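Beta-porphyranase A (Bacteroides plebeius, PDB 4AW7) hydrolyses the sulfated red-seaweed polysaccharide porphyran at its beta-D-galactopyranose-(1->4)-alpha-L-galactopyranose-6-sulfate linkages, releasing mostly disaccharides. Local coordinates at residues 253-265 against 473-485. Residues are numbered along the deposited sequence; the frame is centred on the assembly and turned at random.
Sequences MVEAYSYIKFGHV and RNKYYSSEYLKPI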
ATOM      1  N   MET A 253       1.966  11.678   3.197  1.00  7.67           N
ATOM      2  CA  MET A 253       1.157  12.897   3.303  1.00  7.73           C
ATOM      3  C   MET A 253      -0.173  12.650   3.981  1.00  7.78           C
ATOM      4  O   MET A 253      -0.661  13.463   4.762  1.00  8.62           O
ATOM      5  CB  MET A 253       0.949  13.563   1.968  1.00  7.86           C
ATOM      6  CG  MET A 253       0.532  15.020   2.083  1.00  9.34           C
ATOM      7  SD  MET A 253       0.687  15.879   0.483  1.00  9.12           S
ATOM      8  CE  MET A 253       0.411  17.581   1.035  1.00 10.00           C
ATOM      9  N   VAL A 254      -0.783  11.515   3.625  1.00  7.53           N
ATOM     10  CA  VAL A 254      -2.059  11.107   4.270  1.00  8.42           C
ATOM     11  C   VAL A 254      -1.857  10.977   5.784  1.00  8.21           C
ATOM     12  O   VAL A 254      -2.647  11.486   6.566  1.00  9.05           O
ATOM     13  CB  VAL A 254      -2.644   9.849   3.624  1.00  7.81           C
ATOM     14  CG1 VAL A 254      -3.866   9.350   4.367  1.00  8.41           C
ATOM     15  CG2 VAL A 254      -2.938  10.081   2.157  1.00  9.11           C
ATOM     16  N   GLU A 255      -0.801  10.270   6.182  1.00  8.34           N
ATOM     17  CA  GLU A 255      -0.520  10.098   7.613  1.00  8.94           C
ATOM     18  C   GLU A 255      -0.259  11.438   8.295  1.00  9.15           C
ATOM     19  O   GLU A 255      -0.761  11.704   9.397  1.00 10.73           O
ATOM     20  CB  GLU A 255       0.700   9.183   7.799  1.00  9.41           C
ATOM     21  CG  GLU A 255       0.485   7.753   7.381  1.00 10.06           C
ATOM     22  CD  GLU A 255       1.727   6.861   7.549  1.00 11.31           C
ATOM     23  OE1 GLU A 255       2.731   7.318   8.143  1.00 11.22           O
ATOM     24  OE2 GLU A 255       1.730   5.651   7.155  1.00 14.59           O
ATOM     25  N   ALA A 256       0.577  12.264   7.662  1.00  9.65           N
ATOM     26  CA  ALA A 256       0.978  13.536   8.254  1.00  9.67           C
ATOM     27  C   ALA A 256      -0.220  14.448   8.464  1.00  9.91           C
ATOM     28  O   ALA A 256      -0.333  15.077   9.536  1.00 11.06           O
ATOM     29  CB  ALA A 256       2.021  14.196   7.358  1.00 10.58           C
ATOM     30  N   TYR A 257      -1.144  14.514   7.500  1.00  9.65           N
ATOM     31  CA  TYR A 257      -2.324  15.354   7.691  1.00 10.74           C
ATOM     32  C   TYR A 257      -3.303  14.745   8.675  1.00 11.56           C
ATOM     33  O   TYR A 257      -3.897  15.469   9.483  1.00 12.42           O
ATOM     34  CB  TYR A 257      -2.976  15.694   6.366  1.00 11.10           C
ATOM     35  CG  TYR A 257      -4.054  16.733   6.502  1.00  9.98           C
ATOM     36  CD1 TYR A 257      -3.751  17.995   6.972  1.00 11.36           C
ATOM     37  CD2 TYR A 257      -5.372  16.444   6.186  1.00 10.85           C
ATOM     38  CE1 TYR A 257      -4.737  18.948   7.142  1.00 12.31           C
ATOM     39  CE2 TYR A 257      -6.382  17.384   6.328  1.00 10.85           C
ATOM     40  CZ  TYR A 257      -6.062  18.631   6.832  1.00 12.38           C
ATOM     41  OH  TYR A 257      -7.046  19.619   6.980  1.00 15.89           O
ATOM     42  N   SER A 258      -3.449  13.427   8.655  1.00 10.40           N
ATOM     43  CA  SER A 258      -4.299  12.783   9.633  0.50 10.20           C
ATOM     44  C   SER A 258      -3.825  13.070  11.060  1.00 11.44           C
ATOM     45  O   SER A 258      -4.636  13.344  11.920  1.00 11.86           O
ATOM     46  CB  SER A 258      -4.367  11.286   9.402  0.50  9.53           C
ATOM     47  OG  SER A 258      -4.932  10.991   8.146  0.50  7.07           O
ATOM     48  N   TYR A 259      -2.522  13.040  11.289  1.00 11.52           N
ATOM     49  CA  TYR A 259      -1.997  13.390  12.596  1.00 11.93           C
ATOM     50  C   TYR A 259      -2.407  14.804  13.008  1.00 12.44           C
ATOM     51  O   TYR A 259      -2.814  15.047  14.155  1.00 12.89           O
ATOM     52  CB  TYR A 259      -0.491  13.281  12.557  1.00 12.40           C
ATOM     53  CG  TYR A 259       0.162  13.663  13.860  1.00 14.24           C
ATOM     54  CD1 TYR A 259       0.184  12.778  14.900  1.00 15.47           C
ATOM     55  CD2 TYR A 259       0.756  14.916  14.042  1.00 14.13           C
ATOM     56  CE1 TYR A 259       0.805  13.100  16.121  1.00 17.44           C
ATOM     57  CE2 TYR A 259       1.376  15.263  15.239  1.00 16.60           C
ATOM     58  CZ  TYR A 259       1.391  14.343  16.279  1.00 16.70           C
ATOM     59  OH  TYR A 259       2.042  14.662  17.442  1.00 23.46           O
ATOM     60  N   ILE A 260      -2.253  15.743  12.100  1.00 12.98           N
ATOM     61  CA  ILE A 260      -2.641  17.127  12.375  1.00 14.03           C
ATOM     62  C   ILE A 260      -4.132  17.265  12.646  1.00 14.12           C
ATOM     63  O   ILE A 260      -4.551  17.963  13.581  1.00 16.35           O
ATOM     64  CB  ILE A 260      -2.172  18.041  11.208  1.00 13.86           C
ATOM     65  CG1 ILE A 260      -0.658  18.151  11.236  1.00 14.90           C
ATOM     66  CG2 ILE A 260      -2.839  19.441  11.243  1.00 17.11           C
ATOM     67  CD1 ILE A 260      -0.098  18.814   9.967  1.00 16.43           C
ATOM     68  N   LYS A 261      -4.955  16.575  11.864  1.00 14.26           N
ATOM     69  CA  LYS A 261      -6.397  16.725  11.957  1.00 15.14           C
ATOM     70  C   LYS A 261      -6.987  16.027  13.191  1.00 14.88           C
ATOM     71  O   LYS A 261      -7.917  16.542  13.836  1.00 17.60           O
ATOM     72  CB  LYS A 261      -7.055  16.135  10.718  1.00 16.13           C
ATOM     73  CG  LYS A 261      -8.466  16.501  10.553  1.00 20.82           C
ATOM     74  CD  LYS A 261      -8.646  17.958  10.161  1.00 24.51           C
ATOM     75  CE  LYS A 261     -10.102  18.195   9.888  1.00 25.50           C
ATOM     76  NZ  LYS A 261     -10.329  19.579   9.587  1.00 26.53           N
ATOM     77  N   PHE A 262      -6.511  14.820  13.475  1.00 14.27           N
ATOM     78  CA  PHE A 262      -7.127  13.931  14.451  1.00 14.24           C
ATOM     79  C   PHE A 262      -6.299  13.757  15.718  1.00 15.72           C
ATOM     80  O   PHE A 262      -6.809  13.216  16.710  1.00 17.71           O
ATOM     81  CB  PHE A 262      -7.417  12.547  13.852  1.00 13.28           C
ATOM     82  CG  PHE A 262      -8.189  12.591  12.581  1.00 12.60           C
ATOM     83  CD1 PHE A 262      -9.499  13.014  12.578  1.00 13.63           C
ATOM     84  CD2 PHE A 262      -7.628  12.190  11.381  1.00 11.77           C
ATOM     85  CE1 PHE A 262     -10.233  13.088  11.430  1.00 13.51           C
ATOM     86  CE2 PHE A 262      -8.374  12.255  10.217  1.00 12.92           C
ATOM     87  CZ  PHE A 262      -9.672  12.714  10.240  1.00 12.71           C
ATOM     88  N   GLY A 263      -5.026  14.154  15.674  1.00 15.16           N
ATOM     89  CA  GLY A 263      -4.104  13.920  16.774  1.00 15.82           C
ATOM     90  C   GLY A 263      -3.397  12.593  16.715  1.00 15.18           C
ATOM     91  O   GLY A 263      -2.559  12.302  17.561  1.00 17.88           O
ATOM     92  N   HIS A 264      -3.725  11.768  15.709  1.00 15.05           N
ATOM     93  CA  HIS A 264      -3.151  10.446  15.502  1.00 15.45           C
ATOM     94  C   HIS A 264      -3.363  10.095  14.018  1.00 14.38           C
ATOM     95  O   HIS A 264      -4.280  10.581  13.393  1.00 14.54           O
ATOM     96  CB  HIS A 264      -3.803   9.396  16.421  1.00 16.69           C
ATOM     97  CG  HIS A 264      -5.289   9.395  16.365  1.00 19.31           C
ATOM     98  ND1 HIS A 264      -6.025   8.580  15.532  1.00 24.26           N
ATOM     99  CD2 HIS A 264      -6.189  10.113  17.079  1.00 21.63           C
ATOM    100  CE1 HIS A 264      -7.319   8.803  15.730  1.00 23.43           C
ATOM    101  NE2 HIS A 264      -7.441   9.744  16.650  1.00 26.49           N
ATOM    102  N   VAL A 265      -2.529   9.213  13.502  1.00 14.04           N
ATOM    103  CA  VAL A 265      -2.732   8.677  12.157  1.00 13.59           C
ATOM    104  C   VAL A 265      -3.967   7.770  12.198  1.00 14.03           C
ATOM    105  O   VAL A 265      -4.386   7.326  13.280  1.00 14.69           O
ATOM    106  CB  VAL A 265      -1.489   7.934  11.640  1.00 13.52           C
ATOM    107  CG1 VAL A 265      -0.254   8.878  11.564  1.00 15.42           C
ATOM    108  CG2 VAL A 265      -1.213   6.714  12.471  1.00 15.44           C
ATOM    109  N   ARG A 473      10.574   0.375  16.101  1.00  8.55           N
ATOM    110  CA  ARG A 473      10.451   1.493  15.172  1.00  7.73           C
ATOM    111  C   ARG A 473       9.206   2.311  15.490  1.00  7.70           C
ATOM    112  O   ARG A 473       8.095   1.786  15.476  1.00  8.30           O
ATOM    113  CB  ARG A 473      10.380   1.011  13.718  1.00  8.54           C
ATOM    114  CG  ARG A 473      10.440   2.126  12.678  1.00  8.24           C
ATOM    115  CD  ARG A 473       9.152   2.822  12.379  1.00  9.80           C
ATOM    116  NE  ARG A 473       8.230   2.071  11.529  1.00  8.22           N
ATOM    117  CZ  ARG A 473       6.957   1.832  11.796  1.00  8.41           C
ATOM    118  NH1 ARG A 473       6.448   1.997  12.991  1.00  9.33           N
ATOM    119  NH2 ARG A 473       6.165   1.395  10.831  1.00  8.50           N
ATOM    120  N   ASN A 474       9.394   3.580  15.820  1.00  8.28           N
ATOM    121  CA  ASN A 474       8.289   4.513  15.988  1.00  9.07           C
ATOM    122  C   ASN A 474       8.455   5.657  15.007  1.00  8.54           C
ATOM    123  O   ASN A 474       9.564   6.050  14.661  1.00 10.09           O
ATOM    124  CB  ASN A 474       8.176   5.011  17.422  1.00  9.91           C
ATOM    125  CG  ASN A 474       7.427   4.015  18.299  1.00 11.59           C
ATOM    126  OD1 ASN A 474       8.030   3.394  19.185  1.00 16.68           O
ATOM    127  ND2 ASN A 474       6.146   3.844  18.041  1.00 14.55           N
ATOM    128  N   LYS A 475       7.322   6.208  14.572  1.00  9.11           N
ATOM    129  CA  LYS A 475       7.280   7.380  13.725  1.00  8.98           C
ATOM    130  C   LYS A 475       6.680   8.529  14.508  1.00 10.06           C
ATOM    131  O   LYS A 475       5.702   8.348  15.242  1.00 11.38           O
ATOM    132  CB  LYS A 475       6.407   7.115  12.478  1.00  9.35           C
ATOM    133  CG  LYS A 475       7.037   6.106  11.540  1.00 10.83           C
ATOM    134  CD  LYS A 475       6.154   5.843  10.322  1.00 11.02           C
ATOM    135  CE  LYS A 475       6.775   4.864   9.401  1.00 11.47           C
ATOM    136  NZ  LYS A 475       5.991   4.735   8.171  1.00 10.88           N
ATOM    137  N   TYR A 476       7.255   9.708  14.303  1.00  9.52           N
ATOM    138  CA  TYR A 476       6.825  10.924  14.981  1.00  9.59           C
ATOM    139  C   TYR A 476       6.518  11.968  13.912  1.00  9.89           C
ATOM    140  O   TYR A 476       7.276  12.136  12.967  1.00 10.36           O
ATOM    141  CB  TYR A 476       7.884  11.424  15.943  1.00  9.45           C
ATOM    142  CG  TYR A 476       8.219  10.422  16.997  1.00  9.44           C
ATOM    143  CD1 TYR A 476       7.458  10.327  18.141  1.00 10.04           C
ATOM    144  CD2 TYR A 476       9.288   9.565  16.858  1.00  9.51           C
ATOM    145  CE1 TYR A 476       7.764   9.432  19.142  1.00 10.50           C
ATOM    146  CE2 TYR A 476       9.573   8.611  17.848  1.00 10.18           C
ATOM    147  CZ  TYR A 476       8.829   8.570  18.995  1.00 10.10           C
ATOM    148  OH  TYR A 476       9.111   7.689  20.019  1.00 11.09           O
ATOM    149  N   TYR A 477       5.363  12.599  14.076  1.00 11.66           N
ATOM    150  CA  TYR A 477       4.780  13.491  13.093  1.00 12.22           C
ATOM    151  C   TYR A 477       4.832  14.927  13.613  1.00 12.87           C
ATOM    152  O   TYR A 477       4.728  15.192  14.772  1.00 13.86           O
ATOM    153  CB  TYR A 477       3.358  13.057  12.788  1.00 12.16           C
ATOM    154  CG  TYR A 477       3.268  11.643  12.240  1.00 11.31           C
ATOM    155  CD1 TYR A 477       3.215  10.543  13.086  1.00 11.39           C
ATOM    156  CD2 TYR A 477       3.264  11.399  10.887  1.00 11.64           C
ATOM    157  CE1 TYR A 477       3.150   9.253  12.600  1.00 11.27           C
ATOM    158  CE2 TYR A 477       3.226  10.095  10.389  1.00 10.82           C
ATOM    159  CZ  TYR A 477       3.156   9.043  11.255  1.00 11.01           C
ATOM    160  OH  TYR A 477       3.120   7.746  10.805  1.00 11.86           O
ATOM    161  N   SER A 478       4.939  15.852  12.684  1.00 14.67           N
ATOM    162  CA  SER A 478       5.010  17.271  13.039  1.00 14.33           C
ATOM    163  C   SER A 478       3.656  17.938  12.986  1.00 15.86           C
ATOM    164  O   SER A 478       2.819  17.565  12.176  1.00 16.38           O
ATOM    165  CB  SER A 478       5.979  17.943  12.098  1.00 13.74           C
ATOM    166  OG  SER A 478       6.189  19.332  12.439  1.00 13.85           O
ATOM    167  N   SER A 479       3.453  19.000  13.786  1.00 16.00           N
ATOM    168  CA  SER A 479       2.285  19.847  13.671  1.00 17.52           C
ATOM    169  C   SER A 479       2.327  20.660  12.397  1.00 15.59           C
ATOM    170  O   SER A 479       1.305  21.235  12.026  1.00 18.63           O
ATOM    171  CB  SER A 479       2.219  20.818  14.859  1.00 18.28           C
ATOM    172  OG  SER A 479       3.372  21.662  14.889  1.00 21.65           O
ATOM    173  N   GLU A 480       3.494  20.728  11.742  1.00 13.83           N
ATOM    174  CA  GLU A 480       3.684  21.493  10.506  1.00 13.95           C
ATOM    175  C   GLU A 480       3.764  20.575   9.311  1.00 12.19           C
ATOM    176  O   GLU A 480       4.514  19.614   9.339  1.00 12.65           O
ATOM    177  CB  GLU A 480       4.976  22.312  10.596  1.00 14.46           C
ATOM    178  CG  GLU A 480       4.954  23.376  11.659  1.00 17.68           C
ATOM    179  CD  GLU A 480       4.052  24.506  11.269  1.00 21.74           C
ATOM    180  OE1 GLU A 480       4.244  25.069  10.179  1.00 27.33           O
ATOM    181  OE2 GLU A 480       3.152  24.777  12.046  1.00 29.67           O
ATOM    182  N   TYR A 481       2.995  20.881   8.266  1.00 11.48           N
ATOM    183  CA  TYR A 481       3.071  20.164   6.996  1.00 10.59           C
ATOM    184  C   TYR A 481       2.805  21.143   5.864  1.00 11.03           C
ATOM    185  O   TYR A 481       2.422  22.304   6.108  1.00 12.16           O
ATOM    186  CB  TYR A 481       2.150  18.904   6.930  1.00 10.21           C
ATOM    187  CG  TYR A 481       0.813  19.146   6.288  1.00  9.76           C
ATOM    188  CD1 TYR A 481      -0.007  20.179   6.706  1.00 10.83           C
ATOM    189  CD2 TYR A 481       0.350  18.318   5.280  1.00 10.22           C
ATOM    190  CE1 TYR A 481      -1.225  20.440   6.059  1.00 10.64           C
ATOM    191  CE2 TYR A 481      -0.858  18.552   4.635  1.00  9.81           C
ATOM    192  CZ  TYR A 481      -1.649  19.634   5.019  1.00 10.55           C
ATOM    193  OH  TYR A 481      -2.830  19.859   4.341  1.00 11.63           O
ATOM    194  N   LEU A 482       2.993  20.697   4.624  1.00 10.34           N
ATOM    195  CA  LEU A 482       2.641  21.471   3.423  1.00 10.49           C
ATOM    196  C   LEU A 482       3.112  22.913   3.512  1.00 11.78           C
ATOM    197  O   LEU A 482       2.316  23.862   3.534  1.00 12.87           O
ATOM    198  CB  LEU A 482       1.141  21.337   3.119  1.00 11.05           C
ATOM    199  CG  LEU A 482       0.687  21.891   1.762  1.00 12.43           C
ATOM    200  CD1 LEU A 482       1.478  21.289   0.606  1.00 15.25           C
ATOM    201  CD2 LEU A 482      -0.785  21.594   1.588  1.00 16.48           C
ATOM    202  N   LYS A 483       4.424  23.085   3.514  1.00 11.35           N
ATOM    203  CA  LYS A 483       5.029  24.410   3.682  1.00 12.15           C
ATOM    204  C   LYS A 483       5.670  24.852   2.374  1.00 13.10           C
ATOM    205  O   LYS A 483       6.500  24.152   1.829  1.00 12.78           O
ATOM    206  CB  LYS A 483       6.089  24.370   4.788  1.00 13.87           C
ATOM    207  CG  LYS A 483       5.607  23.930   6.157  1.00 15.34           C
ATOM    208  CD  LYS A 483       4.470  24.709   6.711  1.00 19.15           C
ATOM    209  CE  LYS A 483       4.886  26.126   7.051  1.00 22.10           C
ATOM    210  NZ  LYS A 483       3.887  26.813   7.955  1.00 26.03           N
ATOM    211  N   PRO A 484       5.311  26.043   1.868  1.00 14.58           N
ATOM    212  CA  PRO A 484       5.943  26.516   0.647  1.00 15.49           C
ATOM    213  C   PRO A 484       7.386  26.895   0.887  1.00 14.31           C
ATOM    214  O   PRO A 484       7.720  27.415   1.951  1.00 16.25           O
ATOM    215  CB  PRO A 484       5.151  27.772   0.309  1.00 15.86           C
ATOM    216  CG  PRO A 484       4.557  28.213   1.538  1.00 17.53           C
ATOM    217  CD  PRO A 484       4.278  26.978   2.342  1.00 16.09           C
ATOM    218  N   ILE A 485       8.231  26.584  -0.069  1.00 13.41           N
ATOM    219  CA  ILE A 485       9.665  26.800   0.025  1.00 14.45           C
ATOM    220  C   ILE A 485      10.077  28.112  -0.652  1.00 15.14           C
ATOM    221  O   ILE A 485       9.775  28.334  -1.820  1.00 16.41           O
ATOM    222  CB  ILE A 485      10.435  25.666  -0.639  1.00 14.17           C
ATOM    223  CG1 ILE A 485      10.079  24.310   0.043  1.00 13.11           C
ATOM    224  CG2 ILE A 485      11.966  25.916  -0.639  1.00 15.17           C
ATOM    225  CD1 ILE A 485      10.491  23.079  -0.781  1.00 13.89           C
TER
HETATM  226  O   HOH W   1       5.386   7.330   7.368  1.00 11.13           O
HETATM  227  O   HOH W   2       3.424   3.834   8.437  1.00 13.29           O
HETATM  228  O   HOH W   3       2.445  16.126   9.901  1.00 19.23           O
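A256 and Y477 bring the two backbones to 6.2 Å between their CA atoms, and I260 and S479 approach similarly one helical turn later. Here helix 253-262 passes over strand 473-477 at -63°, the axes 9.3 Å apart at their closest. CB of Y477 lies over one face of the Y259 ring, 3.6 Å from the ring centroid, a CH-pi contact, with CG of Y259 anti to the backbone N (chi1 178°), which turns the ring toward the strand. Past the helix end, after G263 with its positive phi, V265 returns to the strand and lays CG1 over a face of the Y477 ring, near CZ. The phenol OH of Y477 donates to OE1 of E255 at 2.7 Å; the oxygen sits at the edge of the ring, while the hydroxyl meets the carboxylate from above its plane. K475 NZ remains 4.2 Å from E255 OE1, and two waters bridge the lysine to the two carboxylate oxygens. With R307 forming a salt bridge to OE2, the positive groups would be expected to favour an ionised E255.

The contact joins the catalytic domain, whose parallel strands and flanking helices form a (beta/alpha)8-type barrel, to the C-terminal beta-sandwich region, on a side away from the substrate-binding site. A third water donates to the carbonyl oxygens of A256 and S478. Y481 then leans back to the helix: its CZ lies 3.3 Å from CD1 of Y257, the planes 29° apart and the rings too far displaced to stack. I260 CD1 packs obliquely against Y481 CD1 at 3.5 Å. The extended M253 chain brings CE against both Y481 CE2 and L482 CD1, while the hydroxyls of Y257 and Y481 bond to D217 and W208, respectively.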